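Local atomic coordinates of putative polyketide cyclase (Acidithiobacillus ferrooxidans, PDB entry 3F9S), a protein that is a putative polyketide cyclase of the SnoaL-like family, which probably binds a small ligand in the pocket of its NTF2-like alpha+beta fold. Residues Lys9-Thr13 with Ile74-Phe78; Val19-Ile25 with Arg59-Arg64; Asp82-Trp88 with Gly112-Phe118. Numbering follows the deposited sequence.

Contact 1 (Lys9-Thr13 with Ile74-Phe78); sequences KEILT and IQGLF
A lysine ammonium reaching from a helix to a backbone carbonyl of an edge strand is the most unusual feature here: K9 NZ donates to L77 O at 3.1 Å. The K9 side chain is extended (chi1 m, then t throughout), and the same NZ forms a salt bridge with D80 of the second subunit. Residues 9-13 are regular helix, with T13 N bonded to K9 O at 2.9 Å; residues 74-78 are strand. The two short axes come within 9.8 Å and their N-to-C directions differ by 140°; K9 lies nearest L77 (CA atoms 6.5 Å apart) and T13 nearest I74 (CA atoms 7.4 Å apart). L77 (m, t) is the main apolar partner: its CD1 lies 3.6 Å from K9 CB and 3.5 Å from T13 OG1, and its CD2 lies 3.9 Å from L12 CD1. I74 (m, t) brings CD1 to 3.7 Å from T13 CA. T13 (m) turns OG1 back to its own helix, donating to K9 O at 2.7 Å. Q75 and G76 both face T87 in a classic beta bulge, Q75 at phi/psi -98/-51 before extended G76 (-142/152) and L77 (-129/124). The CA-to-CB bond of F78 points away from the helix, and its side chain packs on V85 of the second subunit. An N-terminal helix lying across the curved sheet is characteristic of the NTF2-like fold.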
loop_
_atom_site.group_PDB
_atom_site.type_symbol
_atom_site.label_atom_id
_atom_site.label_comp_id
_atom_site.label_asym_id
_atom_site.label_seq_id
_atom_site.Cartn_x
_atom_site.Cartn_y
_atom_site.Cartn_z
ATOM N N LYS A 9 -16.313 3.835 -8.395
ATOM C CA LYS A 9 -15.728 2.474 -8.414
ATOM C C LYS A 9 -15.690 1.861 -9.819
ATOM O O LYS A 9 -14.675 1.247 -10.219
ATOM C CB LYS A 9 -16.456 1.538 -7.461
ATOM C CG LYS A 9 -16.169 1.912 -6.020
ATOM C CD LYS A 9 -16.771 0.899 -5.104
ATOM C CE LYS A 9 -16.611 1.259 -3.634
ATOM N NZ LYS A 9 -17.095 0.169 -2.746
ATOM N N GLU A 10 -16.790 2.049 -10.543
ATOM C CA GLU A 10 -16.894 1.555 -11.916
ATOM C C GLU A 10 -15.857 2.272 -12.783
ATOM O O GLU A 10 -15.210 1.647 -13.615
ATOM C CB GLU A 10 -18.329 1.702 -12.439
ATOM C CG GLU A 10 -19.286 0.677 -11.802
ATOM C CD GLU A 10 -20.764 1.059 -11.860
ATOM O OE1 GLU A 10 -21.156 2.057 -11.218
ATOM O OE2 GLU A 10 -21.556 0.327 -12.492
ATOM N N ILE A 11 -15.695 3.571 -12.558
ATOM C CA ILE A 11 -14.721 4.383 -13.290
ATOM C C ILE A 11 -13.303 3.861 -13.075
ATOM O O ILE A 11 -12.586 3.639 -14.046
ATOM C CB ILE A 11 -14.824 5.864 -12.899
ATOM C CG1 ILE A 11 -16.100 6.463 -13.478
ATOM C CG2 ILE A 11 -13.590 6.654 -13.379
ATOM C CD1 ILE A 11 -16.493 7.718 -12.793
ATOM N N LEU A 12 -12.916 3.639 -11.820
ATOM C CA LEU A 12 -11.581 3.100 -11.506
ATOM C C LEU A 12 -11.362 1.754 -12.120
ATOM O O LEU A 12 -10.287 1.480 -12.635
ATOM C CB LEU A 12 -11.329 2.926 -10.006
ATOM C CG LEU A 12 -10.852 4.100 -9.181
ATOM C CD1 LEU A 12 -10.474 3.621 -7.763
ATOM C CD2 LEU A 12 -9.682 4.811 -9.865
ATOM N N THR A 13 -12.387 0.922 -12.028
ATOM C CA THR A 13 -12.340 -0.392 -12.611
ATOM C C THR A 13 -12.076 -0.300 -14.120
ATOM O O THR A 13 -11.147 -0.958 -14.589
ATOM C CB THR A 13 -13.586 -1.206 -12.315
ATOM O OG1 THR A 13 -13.813 -1.242 -10.899
ATOM C CG2 THR A 13 -13.440 -2.655 -12.858
ATOM N N ILE A 74 -8.065 -6.003 -9.579
ATOM C CA ILE A 74 -8.567 -5.235 -8.458
ATOM C C ILE A 74 -9.131 -6.232 -7.467
ATOM O O ILE A 74 -9.872 -7.141 -7.841
ATOM C CB ILE A 74 -9.643 -4.222 -8.886
ATOM C CG1 ILE A 74 -9.054 -3.177 -9.833
ATOM C CG2 ILE A 74 -10.243 -3.501 -7.668
ATOM C CD1 ILE A 74 -10.085 -2.244 -10.404
ATOM N N GLN A 75 -8.720 -6.067 -6.222
ATOM C CA GLN A 75 -9.168 -6.891 -5.121
ATOM C C GLN A 75 -10.276 -6.204 -4.368
ATOM O O GLN A 75 -11.285 -6.825 -4.077
ATOM C CB GLN A 75 -8.014 -7.205 -4.184
ATOM C CG GLN A 75 -6.903 -7.952 -4.883
ATOM C CD GLN A 75 -7.365 -9.237 -5.497
ATOM O OE1 GLN A 75 -7.484 -9.351 -6.722
ATOM N NE2 GLN A 75 -7.700 -10.187 -4.655
ATOM N N GLY A 76 -10.067 -4.962 -3.976
ATOM C CA GLY A 76 -11.068 -4.229 -3.236
ATOM C C GLY A 76 -11.104 -2.792 -3.672
ATOM O O GLY A 76 -10.102 -2.258 -4.160
ATOM N N LEU A 77 -12.277 -2.179 -3.526
ATOM C CA LEU A 77 -12.455 -0.749 -3.799
ATOM C C LEU A 77 -13.130 -0.212 -2.563
ATOM O O LEU A 77 -14.163 -0.737 -2.171
ATOM C CB LEU A 77 -13.319 -0.504 -5.021
ATOM C CG LEU A 77 -12.650 -0.849 -6.342
ATOM C CD1 LEU A 77 -13.649 -0.762 -7.468
ATOM C CD2 LEU A 77 -11.454 0.053 -6.617
ATOM N N PHE A 78 -12.512 0.792 -1.945
ATOM C CA PHE A 78 -12.977 1.345 -0.681
ATOM C C PHE A 78 -13.161 2.836 -0.901
ATOM O O PHE A 78 -12.183 3.558 -0.989
ATOM C CB PHE A 78 -11.960 1.029 0.407
ATOM C CG PHE A 78 -11.592 -0.410 0.448
ATOM C CD1 PHE A 78 -12.342 -1.315 1.187
ATOM C CD2 PHE A 78 -10.499 -0.878 -0.289
ATOM C CE1 PHE A 78 -11.994 -2.673 1.205
ATOM C CE2 PHE A 78 -10.178 -2.220 -0.280
ATOM C CZ PHE A 78 -10.912 -3.109 0.469
#

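Contact 2 (Val19-Ile25 with Arg59-Arg64)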
loop_
_atom_site.group_PDB
_atom_site.type_symbol
_atom_site.label_atom_id
_atom_site.label_comp_id
_atom_site.label_asym_id
_atom_site.label_seq_id
_atom_site.Cartn_x
_atom_site.Cartn_y
_atom_site.Cartn_z
ATOM N N VAL A 19 -6.486 1.663 -19.311
ATOM C CA VAL A 19 -5.187 2.321 -19.328
ATOM C C VAL A 19 -4.067 1.405 -18.859
ATOM O O VAL A 19 -3.083 1.229 -19.566
ATOM C CB VAL A 19 -5.186 3.603 -18.485
ATOM C CG1 VAL A 19 -3.773 4.224 -18.424
ATOM C CG2 VAL A 19 -6.197 4.592 -19.041
ATOM N N TRP A 20 -4.250 0.796 -17.695
ATOM C CA TRP A 20 -3.162 0.086 -17.035
ATOM C C TRP A 20 -2.993 -1.360 -17.373
ATOM O O TRP A 20 -1.859 -1.838 -17.400
ATOM C CB TRP A 20 -3.259 0.298 -15.529
ATOM C CG TRP A 20 -2.862 1.681 -15.246
ATOM C CD1 TRP A 20 -3.682 2.747 -15.091
ATOM C CD2 TRP A 20 -1.521 2.186 -15.244
ATOM N NE1 TRP A 20 -2.936 3.885 -14.932
ATOM C CE2 TRP A 20 -1.605 3.573 -15.023
ATOM C CE3 TRP A 20 -0.256 1.593 -15.371
ATOM C CZ2 TRP A 20 -0.469 4.388 -14.918
ATOM C CZ3 TRP A 20 0.872 2.400 -15.296
ATOM C CH2 TRP A 20 0.754 3.789 -15.068
ATOM N N SER A 21 -4.098 -2.069 -17.551
ATOM C CA SER A 21 -4.029 -3.476 -17.903
ATOM C C SER A 21 -3.952 -3.675 -19.406
ATOM O O SER A 21 -3.266 -4.589 -19.841
ATOM C CB SER A 21 -5.198 -4.258 -17.318
ATOM O OG SER A 21 -5.170 -4.207 -15.901
ATOM N N GLU A 22 -4.631 -2.834 -20.192
ATOM C CA GLU A 22 -4.676 -2.974 -21.653
ATOM C C GLU A 22 -3.771 -2.014 -22.401
ATOM O O GLU A 22 -3.558 -2.202 -23.592
ATOM C CB GLU A 22 -6.107 -2.845 -22.148
ATOM C CG GLU A 22 -7.010 -3.969 -21.655
ATOM C CD GLU A 22 -8.483 -3.700 -21.857
ATOM O OE1 GLU A 22 -8.876 -2.674 -22.454
ATOM O OE2 GLU A 22 -9.274 -4.539 -21.393
ATOM N N GLY A 23 -3.222 -1.018 -21.719
ATOM C CA GLY A 23 -2.302 -0.078 -22.343
ATOM C C GLY A 23 -2.934 0.883 -23.320
ATOM O O GLY A 23 -2.250 1.358 -24.233
ATOM N N ASN A 24 -4.220 1.178 -23.127
ATOM C CA ASN A 24 -4.931 2.131 -23.947
ATOM C C ASN A 24 -4.566 3.472 -23.306
ATOM O O ASN A 24 -5.353 4.063 -22.579
ATOM C CB ASN A 24 -6.434 1.857 -23.968
ATOM C CG ASN A 24 -7.193 2.792 -24.891
ATOM O OD1 ASN A 24 -6.656 3.789 -25.390
ATOM N ND2 ASN A 24 -8.474 2.484 -25.097
ATOM N N ILE A 25 -3.377 3.953 -23.656
ATOM C CA ILE A 25 -2.792 5.152 -23.047
ATOM C C ILE A 25 -3.697 6.368 -23.232
ATOM O O ILE A 25 -3.923 7.123 -22.295
ATOM C CB ILE A 25 -1.393 5.507 -23.623
ATOM C CG1 ILE A 25 -0.408 4.334 -23.577
ATOM C CG2 ILE A 25 -0.791 6.674 -22.854
ATOM C CD1 ILE A 25 -0.214 3.731 -22.237
ATOM N N ARG A 59 3.961 9.004 -18.273
ATOM C CA ARG A 59 4.272 8.115 -17.173
ATOM C C ARG A 59 3.687 6.736 -17.434
ATOM O O ARG A 59 4.352 5.736 -17.183
ATOM C CB ARG A 59 3.801 8.706 -15.868
ATOM C CG ARG A 59 3.839 7.764 -14.705
ATOM C CD ARG A 59 3.506 8.516 -13.484
ATOM N NE ARG A 59 3.487 7.617 -12.337
ATOM C CZ ARG A 59 2.493 6.785 -12.047
ATOM N NH1 ARG A 59 1.396 6.711 -12.784
ATOM N NH2 ARG A 59 2.589 6.019 -10.971
ATOM N N VAL A 60 2.460 6.681 -17.939
ATOM C CA VAL A 60 1.864 5.383 -18.276
ATOM C C VAL A 60 2.738 4.663 -19.288
ATOM O O VAL A 60 3.047 3.486 -19.108
ATOM C CB VAL A 60 0.452 5.476 -18.842
ATOM C CG1 VAL A 60 -0.105 4.035 -19.043
ATOM C CG2 VAL A 60 -0.448 6.255 -17.909
ATOM N N LYS A 61 3.178 5.384 -20.312
ATOM C CA LYS A 61 4.014 4.792 -21.354
ATOM C C LYS A 61 5.289 4.183 -20.773
ATOM O O LYS A 61 5.676 3.088 -21.171
ATOM C CB LYS A 61 4.367 5.796 -22.441
ATOM C CG LYS A 61 3.188 6.288 -23.282
ATOM C CD LYS A 61 3.676 7.383 -24.235
ATOM C CE LYS A 61 2.552 8.258 -24.743
ATOM N NZ LYS A 61 3.100 9.338 -25.630
ATOM N N THR A 62 5.922 4.892 -19.837
ATOM C CA THR A 62 7.161 4.406 -19.216
ATOM C C THR A 62 6.924 3.173 -18.368
ATOM O O THR A 62 7.626 2.180 -18.514
ATOM C CB THR A 62 7.804 5.494 -18.366
ATOM O OG1 THR A 62 8.355 6.432 -19.272
ATOM C CG2 THR A 62 8.950 4.972 -17.518
ATOM N N LEU A 63 5.932 3.255 -17.497
ATOM C CA LEU A 63 5.606 2.138 -16.625
ATOM C C LEU A 63 5.088 0.940 -17.413
ATOM O O LEU A 63 5.460 -0.199 -17.125
ATOM C CB LEU A 63 4.613 2.566 -15.555
ATOM C CG LEU A 63 5.145 3.373 -14.371
ATOM C CD1 LEU A 63 6.035 4.543 -14.723
ATOM C CD2 LEU A 63 3.951 3.851 -13.542
ATOM N N ARG A 64 4.253 1.179 -18.419
ATOM C CA ARG A 64 3.730 0.076 -19.242
ATOM C C ARG A 64 4.861 -0.594 -20.015
ATOM O O ARG A 64 4.902 -1.810 -20.078
ATOM C CB ARG A 64 2.596 0.518 -20.181
ATOM C CG ARG A 64 1.226 0.745 -19.470
ATOM C CD ARG A 64 0.440 -0.549 -19.267
ATOM N NE ARG A 64 0.227 -1.200 -20.561
ATOM C CZ ARG A 64 -0.194 -2.443 -20.774
ATOM N NH1 ARG A 64 -0.464 -3.271 -19.778
ATOM N NH2 ARG A 64 -0.332 -2.878 -22.026
#
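W20 lays its indole over V60, whose CG1 sits 4.0 Å from the centroid of the six-membered ring and only 8° off the ring normal, a CH-pi contact. This joins the end of helix 8-21 and the turn after it to helix 53-66, two of the helices that pack beside the curved sheet of the NTF2-like fold. The far end of the indole extends the apolar patch, with W20 CZ2 3.5 Å from V60 CG2 and W20 CH2 3.5 Å from L63 CD2, while its NE1 is bonded to Y56. V60 CG1 also meets V19 CG1 at 3.7 Å and, from the far side of the turn, I25 CD1 at 3.2 Å. R59 NH1 passes 3.7 Å from W20 CZ2, but this guanidinium is held by salt bridges to D41 and D44, and its NH1 bonds a glycerol that probably came from the crystallisation liquor; a pocket there is consistent with the family. G23 leaves the helix with positive phi (71°), and an ideal CB on it would clash with R64 NH2. E22 C and G23 CA lie over one face of the R64 guanidinium: G23 CA is 3.3 Å from R64 NE, and R64 NH1 makes a weak hydrogen bond of 3.1 Å to W20 O.

Contact 3 (Asp82-Trp88 with Gly112-Phe118); sequences DAVVMTW and GATVYYF
Strands 83-88 and 112-118 form an antiparallel pair in the curved sheet of the NTF2-like fold, their short axes 4.5 Å apart and at 157°. Both are extended, W88 (phi/psi -158/157) and G112 (-162/170) most fully. Residue numbers in each facing pair sum to 200. Backbone bonds of 2.8 Å run from V84 N to Y116 O, Y116 N to V84 O, T114 N to M86 O, W88 N to G112 O and G112 N to W88 O, and bonds of 2.7 Å from M86 N to T114 O and F118 N to D82 O. A83-Y117, V85-V115 and T87-A113 are non-hydrogen-bonded pairs (CA atoms 4.0-4.4 Å apart); V85 bonds F78, and T87 bonds Q75 and G76, on strand 71-80, while A113 bonds I129 and V115 bonds W127 on strand 122-130.

On the face bearing A83, V85, T87, A113, V115 and Y117, the second subunit packs on V85, A113, V115 and Y117. On the other, V84, M86 and Y116 meet helix 8-21, and Y116 OH bonds a glycerol. W88 (chi1 p, chi2 -92°) folds its indole over G112, whose CA is 3.5 Å from the six-membered-ring centroid; T114 OG1 (chi1 m), also bonded to Q128, accepts W88 NE1 at 2.9 Å.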
loop_
_atom_site.group_PDB
_atom_site.type_symbol
_atom_site.label_atom_id
_atom_site.label_comp_id
_atom_site.label_asym_id
_atom_site.label_seq_id
_atom_site.Cartn_x
_atom_site.Cartn_y
_atom_site.Cartn_z
ATOM N N ASP A 82 -13.888 11.999 -1.245
ATOM C CA ASP A 82 -13.327 12.231 -2.578
ATOM C C ASP A 82 -12.306 11.204 -3.049
ATOM O O ASP A 82 -11.614 11.437 -4.046
ATOM C CB ASP A 82 -12.710 13.653 -2.643
ATOM C CG ASP A 82 -11.439 13.844 -1.781
ATOM O OD1 ASP A 82 -11.098 13.005 -0.914
ATOM O OD2 ASP A 82 -10.778 14.895 -1.948
ATOM N N ALA A 83 -12.222 10.074 -2.353
ATOM C CA ALA A 83 -11.219 9.070 -2.645
ATOM C C ALA A 83 -11.817 7.687 -2.760
ATOM O O ALA A 83 -12.843 7.382 -2.163
ATOM C CB ALA A 83 -10.155 9.068 -1.580
ATOM N N VAL A 84 -11.151 6.869 -3.561
ATOM C CA VAL A 84 -11.448 5.457 -3.642
ATOM C C VAL A 84 -10.098 4.770 -3.569
ATOM O O VAL A 84 -9.231 5.025 -4.384
ATOM C CB VAL A 84 -12.186 5.029 -4.890
ATOM C CG1 VAL A 84 -12.495 3.515 -4.810
ATOM C CG2 VAL A 84 -13.496 5.835 -5.029
ATOM N N VAL A 85 -9.940 3.927 -2.568
ATOM C CA VAL A 85 -8.737 3.125 -2.425
ATOM C C VAL A 85 -8.970 1.832 -3.189
ATOM O O VAL A 85 -10.015 1.197 -3.015
ATOM C CB VAL A 85 -8.414 2.792 -0.982
ATOM C CG1 VAL A 85 -7.061 2.037 -0.933
ATOM C CG2 VAL A 85 -8.333 4.049 -0.097
HETATM N N MSE A 86 -8.005 1.443 -4.027
HETATM C CA MSE A 86 -8.062 0.230 -4.794
HETATM C C MSE A 86 -6.908 -0.628 -4.310
HETATM O O MSE A 86 -5.774 -0.161 -4.275
HETATM C CB MSE A 86 -7.839 0.548 -6.272
HETATM C CG MSE A 86 -7.974 -0.618 -7.190
HETATM SE SE MSE A 86 -7.403 0.191 -8.904
HETATM C CE MSE A 86 -5.557 0.048 -8.917
ATOM N N THR A 87 -7.211 -1.829 -3.874
ATOM C CA THR A 87 -6.184 -2.818 -3.578
ATOM C C THR A 87 -6.186 -3.697 -4.799
ATOM O O THR A 87 -7.224 -3.925 -5.419
ATOM C CB THR A 87 -6.464 -3.600 -2.312
ATOM O OG1 THR A 87 -7.775 -4.143 -2.362
ATOM C CG2 THR A 87 -6.330 -2.682 -1.097
ATOM N N TRP A 88 -5.007 -4.223 -5.131
ATOM C CA TRP A 88 -4.852 -4.983 -6.343
ATOM C C TRP A 88 -3.677 -5.923 -6.315
ATOM O O TRP A 88 -2.748 -5.760 -5.524
ATOM C CB TRP A 88 -4.697 -4.044 -7.538
ATOM C CG TRP A 88 -3.754 -2.899 -7.320
ATOM C CD1 TRP A 88 -4.080 -1.693 -6.880
ATOM C CD2 TRP A 88 -2.347 -2.878 -7.563
ATOM N NE1 TRP A 88 -2.985 -0.880 -6.791
ATOM C CE2 TRP A 88 -1.888 -1.582 -7.207
ATOM C CE3 TRP A 88 -1.428 -3.822 -8.007
ATOM C CZ2 TRP A 88 -0.566 -1.195 -7.337
ATOM C CZ3 TRP A 88 -0.088 -3.453 -8.128
ATOM C CH2 TRP A 88 0.332 -2.141 -7.782
ATOM N N GLY A 112 -0.615 -4.252 -4.549
ATOM C CA GLY A 112 -0.507 -2.882 -4.185
ATOM C C GLY A 112 -1.819 -2.317 -3.726
ATOM O O GLY A 112 -2.855 -2.958 -3.790
ATOM N N ALA A 113 -1.701 -1.117 -3.189
ATOM C CA ALA A 113 -2.841 -0.357 -2.734
ATOM C C ALA A 113 -2.655 1.053 -3.247
ATOM O O ALA A 113 -1.569 1.616 -3.135
ATOM C CB ALA A 113 -2.943 -0.430 -1.240
ATOM N N THR A 114 -3.723 1.630 -3.783
ATOM C CA THR A 114 -3.653 2.933 -4.378
ATOM C C THR A 114 -4.876 3.699 -3.997
ATOM O O THR A 114 -5.964 3.255 -4.297
ATOM C CB THR A 114 -3.640 2.801 -5.876
ATOM O OG1 THR A 114 -2.607 1.893 -6.229
ATOM C CG2 THR A 114 -3.364 4.147 -6.513
ATOM N N VAL A 115 -4.666 4.807 -3.310
ATOM C CA VAL A 115 -5.739 5.742 -3.001
ATOM C C VAL A 115 -5.824 6.610 -4.239
ATOM O O VAL A 115 -4.827 7.215 -4.647
ATOM C CB VAL A 115 -5.427 6.656 -1.826
ATOM C CG1 VAL A 115 -6.653 7.530 -1.545
ATOM C CG2 VAL A 115 -5.053 5.813 -0.580
ATOM N N TYR A 116 -7.008 6.686 -4.818
ATOM C CA TYR A 116 -7.258 7.532 -5.968
ATOM C C TYR A 116 -8.149 8.629 -5.502
ATOM O O TYR A 116 -9.126 8.350 -4.836
ATOM C CB TYR A 116 -7.956 6.773 -7.087
ATOM C CG TYR A 116 -6.985 6.136 -8.003
ATOM C CD1 TYR A 116 -6.250 6.940 -8.882
ATOM C CD2 TYR A 116 -6.768 4.771 -8.006
ATOM C CE1 TYR A 116 -5.339 6.407 -9.736
ATOM C CE2 TYR A 116 -5.840 4.211 -8.870
ATOM C CZ TYR A 116 -5.127 5.043 -9.724
ATOM O OH TYR A 116 -4.217 4.547 -10.612
ATOM N N TYR A 117 -7.773 9.857 -5.839
ATOM C CA TYR A 117 -8.541 11.026 -5.498
ATOM C C TYR A 117 -9.281 11.452 -6.734
ATOM O O TYR A 117 -8.716 11.444 -7.835
ATOM C CB TYR A 117 -7.608 12.124 -5.000
ATOM C CG TYR A 117 -7.080 11.763 -3.653
ATOM C CD1 TYR A 117 -7.873 11.990 -2.534
ATOM C CD2 TYR A 117 -5.831 11.140 -3.481
ATOM C CE1 TYR A 117 -7.441 11.657 -1.270
ATOM C CE2 TYR A 117 -5.388 10.799 -2.189
ATOM C CZ TYR A 117 -6.206 11.061 -1.108
ATOM O OH TYR A 117 -5.856 10.784 0.192
ATOM N N PHE A 118 -10.511 11.911 -6.511
ATOM C CA PHE A 118 -11.417 12.274 -7.571
ATOM C C PHE A 118 -11.850 13.710 -7.524
ATOM O O PHE A 118 -11.893 14.338 -6.471
ATOM C CB PHE A 118 -12.695 11.460 -7.471
ATOM C CG PHE A 118 -12.555 10.066 -7.921
ATOM C CD1 PHE A 118 -11.962 9.115 -7.089
ATOM C CD2 PHE A 118 -13.055 9.673 -9.161
ATOM C CE1 PHE A 118 -11.859 7.801 -7.503
ATOM C CE2 PHE A 118 -12.954 8.369 -9.574
ATOM C CZ PHE A 118 -12.357 7.430 -8.740
#

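From the N terminus, helix 8-21 supplies the first segment of contact 1 near its start and that of contact 2 at its end. Contact 2 closes first, when helix 53-66 returns to the turn after helix 8-21; it is nested inside the longer loop that contact 1 closes on strand 71-80. Contact 3 follows in series, pairing strand 83-93 with strand 107-118. Contacts 1 and 3 touch: strands 71-80 and 83-93 are sheet neighbours, and L12 of contact 1 packs on V84 and Y116. Contact 2 lies across the chain's centre from contact 3, about 17 Å between centres. Helix 8-21 thus connects the sheet with helix 53-66, while contacts 1 and 3 both reach the second subunit.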